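Side-chain contacts in beta-1,4-galactanase (Thielavia heterothallica, PDB 1HJS), which hydrolyses the beta-1,4-galactosidic linkages of type I arabinogalactans, acting as a family 53 glycoside hydrolase of clan GH-A: residues Val12-Arg17 with Asp54-Leu59; Gly139-Thr144 with Ala154-Ser159; Trp162-Ser167 with Pro171-Met176; Asp207-Ser212 with Asp231-Thr236; Val244-Pro249 with Thr274-Asn279. One frame throughout, in Å; residues are numbered along the deposited sequence.

Interaction 1 of 5, residues Val12-Arg17 with Asp54-Leu59; sequences VVVEER and DGNYNL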
# COMPACT_ATOMS: atom_id res chain seq x y z
N VAL A 12 -3.18 -13.13 4.00
CA VAL A 12 -4.30 -13.93 4.50
C VAL A 12 -4.27 -15.42 4.14
O VAL A 12 -4.31 -16.27 5.03
CB VAL A 12 -5.66 -13.32 4.09
CG1 VAL A 12 -5.79 -13.25 2.58
CG2 VAL A 12 -6.80 -14.16 4.70
N VAL A 13 -4.21 -15.75 2.85
CA VAL A 13 -4.19 -17.16 2.45
C VAL A 13 -2.90 -17.87 2.87
O VAL A 13 -2.91 -19.05 3.22
CB VAL A 13 -4.41 -17.31 0.92
CG1 VAL A 13 -4.03 -18.71 0.46
CG2 VAL A 13 -5.87 -17.04 0.59
N VAL A 14 -1.79 -17.14 2.85
CA VAL A 14 -0.52 -17.73 3.26
C VAL A 14 -0.66 -18.18 4.72
O VAL A 14 -0.23 -19.27 5.09
CB VAL A 14 0.64 -16.72 3.14
CG1 VAL A 14 1.90 -17.27 3.80
CG2 VAL A 14 0.93 -16.44 1.67
N GLU A 15 -1.26 -17.32 5.54
CA GLU A 15 -1.45 -17.63 6.96
C GLU A 15 -2.49 -18.72 7.20
O GLU A 15 -2.29 -19.58 8.06
CB GLU A 15 -1.84 -16.36 7.72
CG GLU A 15 -0.68 -15.40 7.93
CD GLU A 15 0.35 -15.94 8.92
OE1 GLU A 15 0.84 -17.07 8.74
OE2 GLU A 15 0.69 -15.21 9.88
N GLU A 16 -3.59 -18.70 6.46
CA GLU A 16 -4.61 -19.72 6.63
C GLU A 16 -4.01 -21.08 6.28
O GLU A 16 -4.27 -22.07 6.96
CB GLU A 16 -5.82 -19.42 5.74
CG GLU A 16 -6.50 -18.10 6.09
CD GLU A 16 -7.64 -17.75 5.16
OE1 GLU A 16 -7.64 -18.20 4.00
OE2 GLU A 16 -8.55 -17.01 5.59
N ARG A 17 -3.19 -21.11 5.24
CA ARG A 17 -2.55 -22.36 4.83
C ARG A 17 -1.52 -22.81 5.86
O ARG A 17 -1.15 -23.98 5.91
CB ARG A 17 -1.86 -22.19 3.47
CG ARG A 17 -2.82 -22.10 2.30
CD ARG A 17 -2.07 -21.83 1.02
NE ARG A 17 -2.97 -21.73 -0.12
CZ ARG A 17 -2.62 -21.26 -1.31
NH1 ARG A 17 -1.39 -20.82 -1.52
NH2 ARG A 17 -3.52 -21.21 -2.29
N ASP A 54 6.62 -19.57 -6.02
CA ASP A 54 5.65 -20.32 -5.22
C ASP A 54 4.21 -19.86 -5.40
O ASP A 54 3.31 -20.35 -4.72
CB ASP A 54 6.02 -20.26 -3.73
CG ASP A 54 6.04 -18.84 -3.18
OD1 ASP A 54 5.26 -18.00 -3.68
OD2 ASP A 54 6.83 -18.58 -2.25
N GLY A 55 3.99 -18.92 -6.32
CA GLY A 55 2.64 -18.45 -6.59
C GLY A 55 2.02 -17.46 -5.62
O GLY A 55 1.02 -16.82 -5.96
N ASN A 56 2.57 -17.32 -4.42
CA ASN A 56 2.01 -16.38 -3.46
C ASN A 56 2.02 -14.96 -4.02
O ASN A 56 3.04 -14.50 -4.52
CB ASN A 56 2.79 -16.42 -2.15
CG ASN A 56 2.63 -17.74 -1.42
OD1 ASN A 56 1.52 -18.18 -1.12
ND2 ASN A 56 3.75 -18.40 -1.15
N TYR A 57 0.88 -14.29 -3.92
CA TYR A 57 0.71 -12.92 -4.39
C TYR A 57 0.65 -12.77 -5.92
O TYR A 57 0.73 -11.65 -6.42
CB TYR A 57 1.81 -12.03 -3.82
CG TYR A 57 2.07 -12.27 -2.35
CD1 TYR A 57 1.01 -12.32 -1.43
CD2 TYR A 57 3.36 -12.50 -1.88
CE1 TYR A 57 1.24 -12.60 -0.08
CE2 TYR A 57 3.60 -12.78 -0.53
CZ TYR A 57 2.54 -12.83 0.36
OH TYR A 57 2.79 -13.13 1.68
N ASN A 58 0.53 -13.87 -6.66
CA ASN A 58 0.43 -13.73 -8.11
C ASN A 58 -1.01 -13.34 -8.40
O ASN A 58 -1.82 -13.25 -7.48
CB ASN A 58 0.87 -15.02 -8.84
CG ASN A 58 -0.07 -16.21 -8.64
OD1 ASN A 58 0.25 -17.33 -9.06
ND2 ASN A 58 -1.22 -15.99 -8.03
N LEU A 59 -1.35 -13.10 -9.67
CA LEU A 59 -2.70 -12.67 -9.99
C LEU A 59 -3.82 -13.62 -9.55
O LEU A 59 -4.86 -13.17 -9.06
CB LEU A 59 -2.83 -12.37 -11.49
CG LEU A 59 -4.06 -11.55 -11.89
CD1 LEU A 59 -4.11 -10.24 -11.10
CD2 LEU A 59 -4.01 -11.26 -13.38
O HOH W 1 0.60 -20.29 0.14
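Val-14, on the short helix 12-17, meets Asn-56 and Tyr-57 of the loop opposite through a single methyl. Its CG1 stands anti to the backbone N (chi1 170°), which leaves CG2 to face the loop, 3.3 Å from Asn-56 OD1. The two side chains cross at roughly a right angle, the amide oxygen lying against the methyl. CG2 also lies 3.8 Å from the phenolic OH of Tyr-57, approaching that ring obliquely. The OH is hydrogen-bonded to Arg-47, whose guanidinium also makes a cation-pi contact with the ring, so the methyl packs beside a phenol held from elsewhere. The loop joins strand 43-48 to helix 59-71 of the (beta/alpha)8 barrel, and two local bonds shape it: a type II turn runs from Gly-55 to Asn-58, with Asn-56 and Tyr-57 at its central positions, and Asp-54 OD1 accepts from Asn-56 N at 2.9 Å in an Asx turn. Toward the surface the contact becomes polar. Arg-17 reaches past Asn-56 on an extended chain, its NH1 still 3.9 Å from Asn-56 OD1, and a water fills the step. That water lies in the guanidinium plane, accepts from Arg-17 NH1 at 2.6 Å and donates to Asn-56 OD1, also at 2.6 Å. Val-13 CG1 packs over one face of the same guanidinium.

Interaction 2 of 5, residues Gly139-Thr144 with Ala154-Ser159; sequences GLLWPT and ARLLHS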
# COMPACT_ATOMS: atom_id res chain seq x y z
N GLY A 139 12.60 4.66 -8.51
CA GLY A 139 12.21 4.15 -9.81
C GLY A 139 11.60 2.76 -9.74
O GLY A 139 11.21 2.28 -8.66
N LEU A 140 11.53 2.11 -10.89
CA LEU A 140 10.97 0.76 -10.98
C LEU A 140 11.64 0.04 -12.14
O LEU A 140 12.37 0.65 -12.92
CB LEU A 140 9.47 0.83 -11.24
CG LEU A 140 9.04 1.31 -12.63
CD1 LEU A 140 7.57 0.98 -12.86
CD2 LEU A 140 9.29 2.81 -12.77
N LEU A 141 11.38 -1.27 -12.25
CA LEU A 141 11.93 -2.07 -13.34
C LEU A 141 13.38 -1.70 -13.63
O LEU A 141 13.72 -1.26 -14.73
CB LEU A 141 11.06 -1.87 -14.59
CG LEU A 141 9.60 -2.28 -14.39
CD1 LEU A 141 8.72 -1.70 -15.48
CD2 LEU A 141 9.50 -3.79 -14.37
N TRP A 142 14.24 -1.90 -12.64
CA TRP A 142 15.66 -1.58 -12.75
C TRP A 142 16.39 -2.46 -13.75
O TRP A 142 16.04 -3.63 -13.93
CB TRP A 142 16.34 -1.71 -11.39
CG TRP A 142 15.88 -0.74 -10.37
CD1 TRP A 142 15.02 0.30 -10.54
CD2 TRP A 142 16.30 -0.69 -9.00
NE1 TRP A 142 14.88 1.00 -9.36
CE2 TRP A 142 15.66 0.41 -8.40
CE3 TRP A 142 17.16 -1.48 -8.22
CZ2 TRP A 142 15.85 0.75 -7.06
CZ3 TRP A 142 17.35 -1.13 -6.88
CH2 TRP A 142 16.70 -0.03 -6.32
N PRO A 143 17.44 -1.92 -14.40
CA PRO A 143 17.95 -0.56 -14.23
C PRO A 143 17.27 0.42 -15.18
O PRO A 143 17.52 1.62 -15.13
CB PRO A 143 19.44 -0.68 -14.55
CG PRO A 143 19.66 -2.12 -14.99
CD PRO A 143 18.31 -2.69 -15.29
N THR A 144 16.43 -0.12 -16.06
CA THR A 144 15.74 0.70 -17.05
C THR A 144 14.98 1.87 -16.45
O THR A 144 15.07 2.99 -16.94
CB THR A 144 14.78 -0.16 -17.89
OG1 THR A 144 15.46 -1.35 -18.32
CG2 THR A 144 14.32 0.62 -19.12
N ALA A 154 9.03 8.18 -16.44
CA ALA A 154 7.80 8.83 -16.89
C ALA A 154 7.14 8.01 -17.99
O ALA A 154 5.92 7.82 -18.00
CB ALA A 154 8.10 10.24 -17.40
N ARG A 155 7.95 7.51 -18.92
CA ARG A 155 7.45 6.71 -20.03
C ARG A 155 6.82 5.41 -19.54
O ARG A 155 5.74 5.01 -20.00
CB ARG A 155 8.59 6.41 -21.00
CG ARG A 155 8.20 5.49 -22.14
CD ARG A 155 8.36 6.20 -23.48
NE ARG A 155 8.94 5.30 -24.47
CZ ARG A 155 10.20 5.37 -24.89
NH1 ARG A 155 11.02 6.30 -24.42
NH2 ARG A 155 10.64 4.49 -25.78
N LEU A 156 7.50 4.74 -18.61
CA LEU A 156 6.99 3.49 -18.07
C LEU A 156 5.67 3.71 -17.34
O LEU A 156 4.70 2.97 -17.55
CB LEU A 156 8.03 2.87 -17.12
CG LEU A 156 9.29 2.32 -17.79
CD1 LEU A 156 10.33 1.97 -16.72
CD2 LEU A 156 8.95 1.09 -18.62
N LEU A 157 5.62 4.73 -16.48
CA LEU A 157 4.40 5.01 -15.73
C LEU A 157 3.25 5.40 -16.66
O LEU A 157 2.09 5.05 -16.41
CB LEU A 157 4.65 6.12 -14.70
CG LEU A 157 5.63 5.71 -13.58
CD1 LEU A 157 5.86 6.88 -12.64
CD2 LEU A 157 5.07 4.52 -12.82
N HIS A 158 3.56 6.09 -17.75
CA HIS A 158 2.54 6.48 -18.72
C HIS A 158 1.94 5.22 -19.34
O HIS A 158 0.72 5.11 -19.50
CB HIS A 158 3.15 7.36 -19.82
CG HIS A 158 2.16 7.78 -20.88
ND1 HIS A 158 1.17 8.71 -20.64
CD2 HIS A 158 2.02 7.40 -22.17
CE1 HIS A 158 0.47 8.89 -21.74
NE2 HIS A 158 0.96 8.10 -22.68
N SER A 159 2.80 4.26 -19.67
CA SER A 159 2.37 3.00 -20.26
C SER A 159 1.51 2.20 -19.28
O SER A 159 0.49 1.63 -19.67
CB SER A 159 3.57 2.16 -20.68
OG SER A 159 4.27 2.80 -21.74
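Leu-156, on helix 150-165, points its side chain at Leu-140 and Leu-141, and its two methyls do the touching. CB leads off toward the two leucines but stays 4.5 Å from the nearest methyl, CD2 of Leu-140. CG lies anti to the carbonyl carbon (chi1 -70°), a torsion that directs the branch at both of them. At the tip, CD1 touches two neighbours, 4.2 Å from Leu-140 CD2 and equally 4.2 Å from Leu-141 CD1. The other methyl, CD2, reaches the same Leu-141 CD1 from further along the helix. Leu-140 and Leu-156 run alongside each other, pointing opposite ways, whereas Leu-141 comes in aslant. The next residue, Leu-157, adds a second meeting point, its CD2 lying 4.3 Å from Leu-140 CD1, so that Leu-140 lends one methyl to each of two consecutive helix residues. The segment 139-144 belongs to a small two-stranded antiparallel excursion after barrel strand 129-132, and helix 102-122 closes on the same cluster through Ser-106, which touches Leu-156. Every touching residue is buried and no hydrogen bond crosses the interface; the excursion is held against the helix here by dispersion and the hydrophobic effect, with branched methyls meeting at ordinary van der Waals spacing.

Interaction 3 of 5, residues Trp162-Ser167 with Pro171-Met176; sequences WGIKDS and PKPKIM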
# COMPACT_ATOMS: atom_id res chain seq x y z
N TRP A 162 -1.96 3.83 -18.86
CA TRP A 162 -2.85 3.57 -19.98
C TRP A 162 -3.20 2.10 -20.15
O TRP A 162 -4.16 1.77 -20.83
CB TRP A 162 -2.27 4.16 -21.27
CG TRP A 162 -2.52 5.63 -21.28
CD1 TRP A 162 -1.75 6.61 -20.72
CD2 TRP A 162 -3.72 6.28 -21.73
NE1 TRP A 162 -2.39 7.82 -20.79
CE2 TRP A 162 -3.60 7.65 -21.41
CE3 TRP A 162 -4.88 5.84 -22.38
CZ2 TRP A 162 -4.60 8.58 -21.71
CZ3 TRP A 162 -5.88 6.76 -22.67
CH2 TRP A 162 -5.73 8.12 -22.34
N GLY A 163 -2.44 1.22 -19.51
CA GLY A 163 -2.76 -0.19 -19.56
C GLY A 163 -4.06 -0.34 -18.78
O GLY A 163 -4.89 -1.19 -19.08
N ILE A 164 -4.22 0.51 -17.77
CA ILE A 164 -5.43 0.51 -16.94
C ILE A 164 -6.56 1.20 -17.70
O ILE A 164 -7.67 0.67 -17.82
CB ILE A 164 -5.21 1.28 -15.62
CG1 ILE A 164 -4.16 0.57 -14.76
CG2 ILE A 164 -6.52 1.39 -14.85
CD1 ILE A 164 -4.54 -0.84 -14.38
N LYS A 165 -6.27 2.40 -18.22
CA LYS A 165 -7.26 3.18 -18.95
C LYS A 165 -7.82 2.48 -20.19
O LYS A 165 -8.98 2.70 -20.55
CB LYS A 165 -6.65 4.53 -19.35
CG LYS A 165 -6.35 5.44 -18.15
CD LYS A 165 -5.58 6.69 -18.57
CE LYS A 165 -5.21 7.54 -17.37
NZ LYS A 165 -6.40 8.14 -16.69
N ASP A 166 -7.01 1.65 -20.85
CA ASP A 166 -7.48 0.94 -22.04
C ASP A 166 -8.12 -0.40 -21.71
O ASP A 166 -8.58 -1.11 -22.61
CB ASP A 166 -6.33 0.70 -23.02
CG ASP A 166 -5.82 1.98 -23.67
OD1 ASP A 166 -6.55 2.99 -23.64
OD2 ASP A 166 -4.71 1.96 -24.22
N SER A 167 -8.16 -0.76 -20.43
CA SER A 167 -8.74 -2.04 -20.01
C SER A 167 -10.26 -2.01 -19.97
O SER A 167 -10.88 -0.96 -20.13
CB SER A 167 -8.22 -2.43 -18.63
OG SER A 167 -8.84 -1.66 -17.62
N PRO A 171 -16.60 -0.09 -13.14
CA PRO A 171 -15.92 1.20 -13.30
C PRO A 171 -14.40 1.13 -13.22
O PRO A 171 -13.83 0.15 -12.74
CB PRO A 171 -16.51 2.04 -12.18
CG PRO A 171 -16.70 1.03 -11.09
CD PRO A 171 -17.31 -0.14 -11.84
N LYS A 172 -13.75 2.19 -13.70
CA LYS A 172 -12.29 2.29 -13.67
C LYS A 172 -11.82 2.58 -12.26
O LYS A 172 -12.53 3.20 -11.47
CB LYS A 172 -11.81 3.43 -14.57
CG LYS A 172 -11.04 2.99 -15.79
CD LYS A 172 -11.92 2.18 -16.69
CE LYS A 172 -11.16 1.68 -17.90
NZ LYS A 172 -12.13 0.94 -18.76
N PRO A 173 -10.61 2.13 -11.91
CA PRO A 173 -10.09 2.39 -10.56
C PRO A 173 -9.35 3.72 -10.57
O PRO A 173 -9.04 4.26 -11.64
CB PRO A 173 -9.12 1.24 -10.35
CG PRO A 173 -8.51 1.11 -11.72
CD PRO A 173 -9.72 1.21 -12.64
N LYS A 174 -9.09 4.26 -9.38
CA LYS A 174 -8.32 5.48 -9.28
C LYS A 174 -6.88 4.99 -9.44
O LYS A 174 -6.51 3.95 -8.88
CB LYS A 174 -8.52 6.13 -7.91
CG LYS A 174 -9.90 6.74 -7.73
CD LYS A 174 -10.07 7.32 -6.33
CE LYS A 174 -11.43 7.99 -6.17
NZ LYS A 174 -11.65 8.45 -4.76
N ILE A 175 -6.08 5.71 -10.22
CA ILE A 175 -4.70 5.31 -10.44
C ILE A 175 -3.78 6.02 -9.46
O ILE A 175 -3.80 7.25 -9.34
CB ILE A 175 -4.27 5.60 -11.89
CG1 ILE A 175 -5.17 4.81 -12.85
CG2 ILE A 175 -2.81 5.22 -12.09
CD1 ILE A 175 -4.96 5.14 -14.31
N MET A 176 -2.98 5.25 -8.75
CA MET A 176 -2.08 5.80 -7.74
C MET A 176 -0.60 5.57 -7.97
O MET A 176 -0.19 4.53 -8.47
CB MET A 176 -2.45 5.23 -6.37
CG MET A 176 -1.45 5.54 -5.27
SD MET A 176 -1.80 4.59 -3.77
CE MET A 176 -3.21 5.48 -3.14
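Where barrel helix 150-165 gives way, through a short loop, to strand 174-179, Ile-164 packs against Pro-173 and Ile-175. With CG1 beside the backbone N (chi1 -64°), CG2 stands anti to that N and lies 3.7 Å from Pro-173 CG, the side chain meeting the pyrrolidine ring at a slant. Its CB meets Ile-175 CD1, 4.1 Å away. The same CD1 is crossed at about a right angle by Lys-165, whose CE comes within 3.9 Å. The middle of that lysine, CD, rests over the centre of the Trp-162 indole, so its chain is sandwiched between aromatic and aliphatic groups. Polar bonds secure the loop. Lys-172, bent at chi2, sends NZ to Ser-167 O at 2.7 Å, meeting the oxygen from 38° above the carbonyl plane; NZ has a second acceptor in Leu-169 O. Ser-167 OG donates to Ile-164 O at 2.6 Å, in the carbonyl plane and on a lone pair, and Ser-167 N shares that oxygen. Side chains thus bond Ile-164 O in the last helical turn and Ser-167 O just past it, while apolar residues seat the helix on the sheet, as in the alpha-to-beta connections of a TIM barrel.

Interaction 4 of 5, residues Asp207-Ser212 with Asp231-Thr236; sequences DMMGVS and DNMAKT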
# COMPACT_ATOMS: atom_id res chain seq x y z
N ASP A 207 -4.50 9.63 -10.52
CA ASP A 207 -5.44 10.30 -9.64
C ASP A 207 -5.04 10.45 -8.18
O ASP A 207 -5.54 11.34 -7.48
CB ASP A 207 -6.77 9.55 -9.70
CG ASP A 207 -7.17 9.21 -11.12
OD1 ASP A 207 -7.43 10.15 -11.89
OD2 ASP A 207 -7.21 8.01 -11.47
N MET A 208 -4.15 9.60 -7.71
CA MET A 208 -3.77 9.63 -6.31
C MET A 208 -2.27 9.53 -6.05
O MET A 208 -1.52 8.97 -6.84
CB MET A 208 -4.43 8.47 -5.57
CG MET A 208 -5.91 8.31 -5.79
SD MET A 208 -6.50 6.83 -4.89
CE MET A 208 -6.73 7.51 -3.25
N MET A 209 -1.87 10.08 -4.91
CA MET A 209 -0.49 10.02 -4.46
C MET A 209 -0.53 9.31 -3.13
O MET A 209 -1.17 9.78 -2.18
CB MET A 209 0.09 11.42 -4.27
CG MET A 209 0.22 12.21 -5.56
SD MET A 209 1.03 13.79 -5.30
CE MET A 209 1.53 14.16 -6.98
N GLY A 210 0.12 8.15 -3.06
CA GLY A 210 0.14 7.41 -1.81
C GLY A 210 1.52 7.47 -1.19
O GLY A 210 2.52 7.59 -1.91
N VAL A 211 1.59 7.40 0.13
CA VAL A 211 2.87 7.43 0.81
C VAL A 211 2.89 6.40 1.93
O VAL A 211 1.86 6.09 2.52
CB VAL A 211 3.16 8.81 1.45
CG1 VAL A 211 3.15 9.89 0.39
CG2 VAL A 211 2.13 9.11 2.54
N SER A 212 4.08 5.87 2.21
CA SER A 212 4.24 4.94 3.31
C SER A 212 4.63 5.85 4.48
O SER A 212 5.28 6.88 4.28
CB SER A 212 5.38 3.95 3.04
OG SER A 212 5.11 3.13 1.92
N ASP A 231 0.53 18.34 3.12
CA ASP A 231 -0.04 19.65 2.78
C ASP A 231 0.64 20.20 1.53
O ASP A 231 -0.02 20.72 0.64
CB ASP A 231 0.14 20.64 3.94
CG ASP A 231 -1.02 20.65 4.92
OD1 ASP A 231 -2.02 19.91 4.72
OD2 ASP A 231 -0.95 21.41 5.90
N ASN A 232 1.96 20.09 1.48
CA ASN A 232 2.72 20.60 0.34
C ASN A 232 2.39 19.84 -0.94
O ASN A 232 2.28 20.43 -2.02
CB ASN A 232 4.22 20.53 0.62
CG ASN A 232 4.65 21.51 1.69
OD1 ASN A 232 3.92 22.44 2.03
ND2 ASN A 232 5.85 21.32 2.23
N MET A 233 2.25 18.52 -0.83
CA MET A 233 1.93 17.69 -1.98
C MET A 233 0.55 18.07 -2.50
O MET A 233 0.33 18.17 -3.72
CB MET A 233 1.93 16.21 -1.59
CG MET A 233 3.30 15.68 -1.20
SD MET A 233 3.21 14.04 -0.44
CE MET A 233 2.55 13.07 -1.81
N ALA A 234 -0.38 18.28 -1.58
CA ALA A 234 -1.76 18.62 -1.93
C ALA A 234 -1.88 19.95 -2.66
O ALA A 234 -2.56 20.05 -3.68
CB ALA A 234 -2.62 18.65 -0.67
N LYS A 235 -1.23 20.98 -2.15
CA LYS A 235 -1.36 22.27 -2.81
C LYS A 235 -0.54 22.38 -4.09
O LYS A 235 -0.83 23.21 -4.94
CB LYS A 235 -1.00 23.39 -1.85
CG LYS A 235 0.45 23.72 -1.83
CD LYS A 235 0.63 25.22 -1.85
CE LYS A 235 0.84 25.75 -0.45
NZ LYS A 235 1.29 27.17 -0.46
N THR A 236 0.48 21.53 -4.25
CA THR A 236 1.29 21.58 -5.46
C THR A 236 0.63 20.87 -6.64
O THR A 236 0.58 21.41 -7.74
CB THR A 236 2.69 20.94 -5.26
OG1 THR A 236 3.38 21.60 -4.19
CG2 THR A 236 3.52 21.08 -6.53
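Strand 208-212 packs against helix 223-237 with its nearest approach at Met-209 and Met-233, where the CA atoms are 8.4 Å apart. Met-233 supplies the helix side of the contact. Its chain leaves the helix nearly straight and then turns at the thioether (chi3 64°), bringing CE onto the strand. There the methyl lies 3.9 Å from Met-209 CB and also 3.9 Å from Met-209 SD, so it lies alongside one stretch of the Met-209 chain. Two residues on, Val-211 CG1 approaches the same CE to 3.9 Å; the valine and methionine side chains point opposite ways as they meet. One methyl therefore fits against alternate residues of the strand, those whose side chains leave the barrel wall outward, and the contact is wholly apolar. Strand and helix belong to the beta-alpha-beta unit of strand 208-212, helix 223-237 and strand 240-245. Helix 185-196 covers one flank, with Tyr-192 on Met-209 and with Trp-185 and Gln-188 on Met-233, while Val-243 of strand 240-245 lies beside Val-211.

Interaction 5 of 5, residues Val244-Pro249 with Thr274-Asn279; sequences VETNWP and TTFITN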
# COMPACT_ATOMS: atom_id res chain seq x y z
N VAL A 244 -0.74 4.80 2.52
CA VAL A 244 -1.07 3.44 2.11
C VAL A 244 -0.37 2.32 2.87
O VAL A 244 -0.65 1.15 2.64
CB VAL A 244 -0.85 3.27 0.59
CG1 VAL A 244 -1.68 4.30 -0.15
CG2 VAL A 244 0.62 3.46 0.25
N GLU A 245 0.52 2.69 3.78
CA GLU A 245 1.23 1.73 4.61
C GLU A 245 1.64 2.40 5.91
O GLU A 245 2.19 3.50 5.90
CB GLU A 245 2.50 1.21 3.92
CG GLU A 245 2.26 0.06 2.94
CD GLU A 245 3.56 -0.59 2.48
OE1 GLU A 245 4.50 -0.67 3.29
OE2 GLU A 245 3.63 -1.03 1.31
N THR A 246 1.33 1.76 7.04
CA THR A 246 1.71 2.28 8.35
C THR A 246 1.58 1.16 9.38
O THR A 246 0.84 0.19 9.17
CB THR A 246 0.85 3.50 8.76
OG1 THR A 246 1.46 4.17 9.88
CG2 THR A 246 -0.56 3.07 9.15
N ASN A 247 2.32 1.30 10.47
CA ASN A 247 2.34 0.32 11.56
C ASN A 247 2.61 1.05 12.87
O ASN A 247 3.15 2.16 12.87
CB ASN A 247 3.52 -0.65 11.40
CG ASN A 247 3.23 -1.87 10.53
OD1 ASN A 247 4.14 -2.65 10.25
ND2 ASN A 247 1.98 -2.04 10.12
N TRP A 248 2.21 0.43 13.98
CA TRP A 248 2.51 0.92 15.32
C TRP A 248 2.66 -0.35 16.14
O TRP A 248 1.80 -1.23 16.11
CB TRP A 248 1.43 1.81 15.92
CG TRP A 248 1.90 2.32 17.26
CD1 TRP A 248 1.61 1.80 18.49
CD2 TRP A 248 2.86 3.36 17.49
NE1 TRP A 248 2.32 2.45 19.47
CE2 TRP A 248 3.09 3.42 18.88
CE3 TRP A 248 3.54 4.26 16.65
CZ2 TRP A 248 3.98 4.34 19.46
CZ3 TRP A 248 4.42 5.17 17.22
CH2 TRP A 248 4.64 5.20 18.61
N PRO A 249 3.76 -0.47 16.90
CA PRO A 249 3.96 -1.68 17.69
C PRO A 249 3.22 -1.86 19.00
O PRO A 249 2.93 -0.89 19.72
CB PRO A 249 5.48 -1.68 17.90
CG PRO A 249 5.80 -0.24 18.01
CD PRO A 249 4.92 0.43 16.97
N THR A 274 -4.22 2.29 18.65
CA THR A 274 -5.43 3.04 18.30
C THR A 274 -5.15 4.53 18.28
O THR A 274 -5.66 5.25 17.42
CB THR A 274 -6.60 2.75 19.26
OG1 THR A 274 -6.35 3.36 20.53
CG2 THR A 274 -6.78 1.26 19.46
N THR A 275 -4.33 5.00 19.22
CA THR A 275 -4.00 6.42 19.28
C THR A 275 -3.20 6.84 18.06
O THR A 275 -3.52 7.84 17.41
CB THR A 275 -3.19 6.76 20.55
OG1 THR A 275 -3.99 6.51 21.71
CG2 THR A 275 -2.75 8.22 20.53
N PHE A 276 -2.16 6.07 17.74
CA PHE A 276 -1.32 6.39 16.58
C PHE A 276 -2.12 6.35 15.29
O PHE A 276 -2.07 7.28 14.49
CB PHE A 276 -0.16 5.40 16.48
CG PHE A 276 0.76 5.66 15.31
CD1 PHE A 276 1.67 6.71 15.34
CD2 PHE A 276 0.69 4.85 14.17
CE1 PHE A 276 2.51 6.95 14.25
CE2 PHE A 276 1.53 5.09 13.08
CZ PHE A 276 2.44 6.14 13.12
N ILE A 277 -2.85 5.26 15.07
CA ILE A 277 -3.65 5.11 13.86
C ILE A 277 -4.66 6.24 13.72
O ILE A 277 -4.81 6.82 12.65
CB ILE A 277 -4.38 3.75 13.84
CG1 ILE A 277 -3.36 2.62 13.79
CG2 ILE A 277 -5.32 3.68 12.63
CD1 ILE A 277 -3.95 1.23 13.95
N THR A 278 -5.35 6.56 14.81
CA THR A 278 -6.35 7.63 14.79
C THR A 278 -5.68 8.97 14.48
O THR A 278 -6.23 9.79 13.73
CB THR A 278 -7.10 7.71 16.14
OG1 THR A 278 -7.76 6.46 16.40
CG2 THR A 278 -8.13 8.82 16.11
N ASN A 279 -4.50 9.20 15.04
CA ASN A 279 -3.79 10.44 14.80
C ASN A 279 -3.34 10.56 13.34
O ASN A 279 -3.49 11.61 12.72
CB ASN A 279 -2.58 10.57 15.74
CG ASN A 279 -3.00 10.91 17.16
OD1 ASN A 279 -4.17 11.15 17.43
ND2 ASN A 279 -2.03 10.94 18.06
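Trp-248 and Phe-276 form the tight part of this contact, an offset stack between the chain beyond strand 240-245 and helix 270-285. The six-membered ring of the indole and the phenyl ring have centroids 4.7 Å apart and planes inclined by 29°. With this tilt and offset, the closest approach is that of Trp-248 CE3 over a face of the phenyl, 3.3 Å from Phe-276 CD1. Both side chains leave with CG anti to the backbone N (chi1 -176° for Trp-248 and 180° for Phe-276), reaching straight out from their backbones. Pro-249 CD lies against the indole face opposite to that met by Phe-276 CB, and NE1 is bonded to Pro-267 O, which probably fixes the plane of the indole. At the other side of the phenyl the neighbours are polar and touch it at few atoms, without a stack. Thr-246 OG1 meets its edge near the ring plane, 3.3 Å from CE2, while its own hydrogen bond is to Phe-213 O. Asn-247 O comes obliquely to within 3.4 Å of CE2 and has no polar partner in the model although it is buried. The exposed side of the helix carries Thr-275. Glu-245, the probable nucleophile, precedes Thr-246 at the end of strand 240-245; strand 290-296 lies alongside, with Tyr-295 bonding Trp-248 N and touching Ile-277.

Four of the contacts are buried, whereas interaction 1 is only partly so and alone bridges its segments with a water. Interactions 2 and 3 use the same helix 150-165, about two turns apart, methyl packing giving way to a lysine-to-carbonyl bond where the helix ends. Interactions 3, 4 and 5 all reach the barrel sheet: strands 174-179 and 208-212 are joined by backbone bonds from Ile-175 O, and strands 208-212 and 240-245 by Val-211 O to Val-244 N. Interaction 4 is thioether and aliphatic packing on the outer, helix-facing side of the sheet, interaction 5 an aromatic stack just beyond the strand end that carries Glu-245. Interaction 1 lies across the barrel, about 31 Å from interaction 4 between centres.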